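Local coordinates for protein formylmethanofuran--tetrahydromethanopterin formyltransferase (Methanosarcina barkeri, PDB 1M5S) that catalyses the reversible transfer of a formyl group from formylmethanofuran to tetrahydromethanopterin, an early step of methanogenesis from carbon dioxide, at residues 50-55 / 85-90. Sequence-based numbering, arbitrary orientation.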
ATOM      1  N   CYS A  50     -23.054  11.345   9.982  1.00 47.63           N
ATOM      2  CA  CYS A  50     -21.654  11.763  10.009  1.00 44.86           C
ATOM      3  C   CYS A  50     -21.595  13.279   9.830  1.00 41.76           C
ATOM      4  O   CYS A  50     -22.517  13.869   9.251  1.00 40.82           O
ATOM      5  CB  CYS A  50     -20.869  11.090   8.877  1.00 42.12           C
ATOM      6  SG  CYS A  50     -20.468   9.336   9.141  1.00 37.85           S
ATOM      7  N   PRO A  51     -20.516  13.918  10.320  1.00 39.51           N
ATOM      8  CA  PRO A  51     -20.328  15.369  10.125  1.00 38.92           C
ATOM      9  C   PRO A  51     -20.424  15.815   8.660  1.00 39.25           C
ATOM     10  O   PRO A  51     -20.847  16.938   8.369  1.00 41.56           O
ATOM     11  CB  PRO A  51     -18.944  15.639  10.718  1.00 35.22           C
ATOM     12  CG  PRO A  51     -18.783  14.577  11.772  1.00 34.79           C
ATOM     13  CD  PRO A  51     -19.487  13.353  11.219  1.00 36.61           C
ATOM     14  N   ALA A  52     -20.017  14.949   7.736  1.00 34.28           N
ATOM     15  CA  ALA A  52     -20.103  15.253   6.310  1.00 30.33           C
ATOM     16  C   ALA A  52     -20.121  13.983   5.472  1.00 21.84           C
ATOM     17  O   ALA A  52     -20.130  12.868   6.003  1.00 27.31           O
ATOM     18  CB  ALA A  52     -18.932  16.139   5.884  1.00 32.61           C
ATOM     19  N   GLU A  53     -20.250  14.171   4.163  1.00 25.37           N
ATOM     20  CA  GLU A  53     -20.010  13.106   3.200  1.00 29.42           C
ATOM     21  C   GLU A  53     -18.788  13.498   2.389  1.00 24.17           C
ATOM     22  O   GLU A  53     -18.789  14.527   1.716  1.00 26.60           O
ATOM     23  CB  GLU A  53     -21.212  12.942   2.269  1.00 32.08           C
ATOM     24  CG  GLU A  53     -22.146  11.812   2.651  1.00 37.70           C
ATOM     25  CD  GLU A  53     -23.482  11.875   1.914  1.00 32.16           C
ATOM     26  OE1 GLU A  53     -23.489  12.182   0.702  1.00 38.28           O
ATOM     27  OE2 GLU A  53     -24.526  11.627   2.558  1.00 40.44           O
ATOM     28  N   ALA A  54     -17.744  12.680   2.448  1.00 27.98           N
ATOM     29  CA  ALA A  54     -16.474  13.062   1.855  1.00 24.01           C
ATOM     30  C   ALA A  54     -15.727  11.866   1.277  1.00 18.71           C
ATOM     31  O   ALA A  54     -15.979  10.714   1.635  1.00 22.31           O
ATOM     32  CB  ALA A  54     -15.616  13.772   2.898  1.00 20.86           C
ATOM     33  N   GLY A  55     -14.798  12.150   0.377  1.00 22.41           N
ATOM     34  CA  GLY A  55     -13.988  11.089  -0.180  1.00 21.47           C
ATOM     35  C   GLY A  55     -13.018  11.586  -1.224  1.00 21.40           C
ATOM     36  O   GLY A  55     -13.047  12.752  -1.643  1.00 17.39           O
ATOM     37  N   GLU A  85     -18.794  25.134   4.826  1.00 39.72           N
ATOM     38  CA  GLU A  85     -17.713  26.027   5.239  1.00 40.10           C
ATOM     39  C   GLU A  85     -17.143  25.578   6.576  1.00 38.59           C
ATOM     40  O   GLU A  85     -15.930  25.532   6.757  1.00 38.40           O
ATOM     41  CB  GLU A  85     -18.223  27.473   5.351  1.00 49.12           C
ATOM     42  CG  GLU A  85     -17.198  28.473   5.903  1.00 52.88           C
ATOM     43  CD  GLU A  85     -17.504  29.921   5.527  1.00 60.81           C
ATOM     44  OE1 GLU A  85     -18.654  30.365   5.731  1.00 60.20           O
ATOM     45  OE2 GLU A  85     -16.588  30.620   5.042  1.00 61.68           O
ATOM     46  N   GLU A  86     -18.030  25.170   7.476  1.00 34.39           N
ATOM     47  CA  GLU A  86     -17.636  24.666   8.786  1.00 35.24           C
ATOM     48  C   GLU A  86     -16.804  23.391   8.653  1.00 34.45           C
ATOM     49  O   GLU A  86     -15.752  23.266   9.283  1.00 31.64           O
ATOM     50  CB  GLU A  86     -18.885  24.389   9.630  1.00 38.97           C
ATOM     51  CG  GLU A  86     -18.629  24.094  11.105  1.00 50.68           C
ATOM     52  CD  GLU A  86     -19.906  23.735  11.861  1.00 62.39           C
ATOM     53  OE1 GLU A  86     -21.011  24.111  11.406  1.00 64.97           O
ATOM     54  OE2 GLU A  86     -19.805  23.072  12.913  1.00 67.74           O
ATOM     55  N   GLN A  87     -17.266  22.467   7.809  1.00 34.43           N
ATOM     56  CA  GLN A  87     -16.588  21.189   7.609  1.00 33.03           C
ATOM     57  C   GLN A  87     -15.244  21.386   6.933  1.00 31.25           C
ATOM     58  O   GLN A  87     -14.270  20.715   7.262  1.00 34.07           O
ATOM     59  CB  GLN A  87     -17.446  20.248   6.767  1.00 26.51           C
ATOM     60  CG  GLN A  87     -18.537  19.563   7.544  1.00 25.97           C
ATOM     61  CD  GLN A  87     -18.015  18.801   8.740  1.00 27.68           C
ATOM     62  OE1 GLN A  87     -17.331  17.794   8.591  1.00 38.20           O
ATOM     63  NE2 GLN A  87     -18.375  19.251   9.938  1.00 27.77           N
ATOM     64  N   LEU A  88     -15.195  22.331   6.001  1.00 25.52           N
ATOM     65  CA  LEU A  88     -13.951  22.688   5.339  1.00 31.34           C
ATOM     66  C   LEU A  88     -12.931  23.224   6.336  1.00 37.11           C
ATOM     67  O   LEU A  88     -11.779  22.791   6.343  1.00 27.00           O
ATOM     68  CB  LEU A  88     -14.208  23.733   4.259  1.00 23.83           C
ATOM     69  CG  LEU A  88     -14.877  23.197   2.998  1.00 32.02           C
ATOM     70  CD1 LEU A  88     -15.203  24.345   2.061  1.00 33.53           C
ATOM     71  CD2 LEU A  88     -13.959  22.203   2.323  1.00 29.50           C
ATOM     72  N   LEU A  89     -13.379  24.109   7.222  1.00 35.88           N
ATOM     73  CA  LEU A  89     -12.504  24.703   8.225  1.00 36.83           C
ATOM     74  C   LEU A  89     -11.919  23.648   9.143  1.00 30.14           C
ATOM     75  O   LEU A  89     -10.708  23.569   9.302  1.00 31.70           O
ATOM     76  CB  LEU A  89     -13.258  25.752   9.065  1.00 35.41           C
ATOM     77  CG  LEU A  89     -12.978  27.219   8.748  1.00 49.39           C
ATOM     78  CD1 LEU A  89     -11.478  27.465   8.771  1.00 48.97           C
ATOM     79  CD2 LEU A  89     -13.556  27.558   7.385  1.00 54.55           C
ATOM     80  N   GLU A  90     -12.783  22.795   9.684  1.00 26.18           N
ATOM     81  CA  GLU A  90     -12.377  21.806  10.671  1.00 21.98           C
ATOM     82  C   GLU A  90     -11.536  20.675  10.056  1.00 28.68           C
ATOM     83  O   GLU A  90     -10.558  20.230  10.650  1.00 26.40           O
ATOM     84  CB  GLU A  90     -13.618  21.235  11.362  1.00 34.04           C
ATOM     85  CG  GLU A  90     -14.287  22.234  12.304  1.00 42.59           C
ATOM     86  CD  GLU A  90     -15.531  21.697  12.971  1.00 54.12           C
ATOM     87  OE1 GLU A  90     -15.510  20.539  13.450  1.00 52.62           O
ATOM     88  OE2 GLU A  90     -16.521  22.461  13.048  1.00 58.70           O
TER
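Gln87 meets the loop at Pro51 and Ala52 with the flat face of its side-chain amide, a worked example of a polar group packed through its surface. The carbonyl oxygen of Pro51 sits almost squarely over the amide carbon, Pro51 O to Gln87 CD 3.4 Å, and the Pro51–Ala52 peptide lies nearly parallel to the amide plane, tilted by only about 12°. From the same side, but obliquely and displaced toward the oxygen end, Pro51 CB and Ala52 CB flank Gln87 OE1 at 3.4 and 3.6 Å. These are van der Waals contacts; the polar link of OE1 is a hydrogen bond from Arg91 NE, one turn further along the same helix, which probably helps to hold the amide in this rotation. The chain bends at chi2 (-56°), and chi3 (-68°) turns the amide so that its face meets the loop. Were Gln87 cut back to an alanine, the Pro51 carbonyl would probably lose the surface it rests on, and Arg91 NE this acceptor. Ile76 touches both Ala52 and Gln87, while Phe43 of the second subunit packs on Pro51 and Gln87, drawing this buried joint into the tetramer interface. The contact thus ties the loop leading into strand 53-60 to helix 81-95, beside strand 71-78, the antiparallel neighbour of strand 53-60; Leu88, next on the helix, packs on strands 71-78 and 12-26.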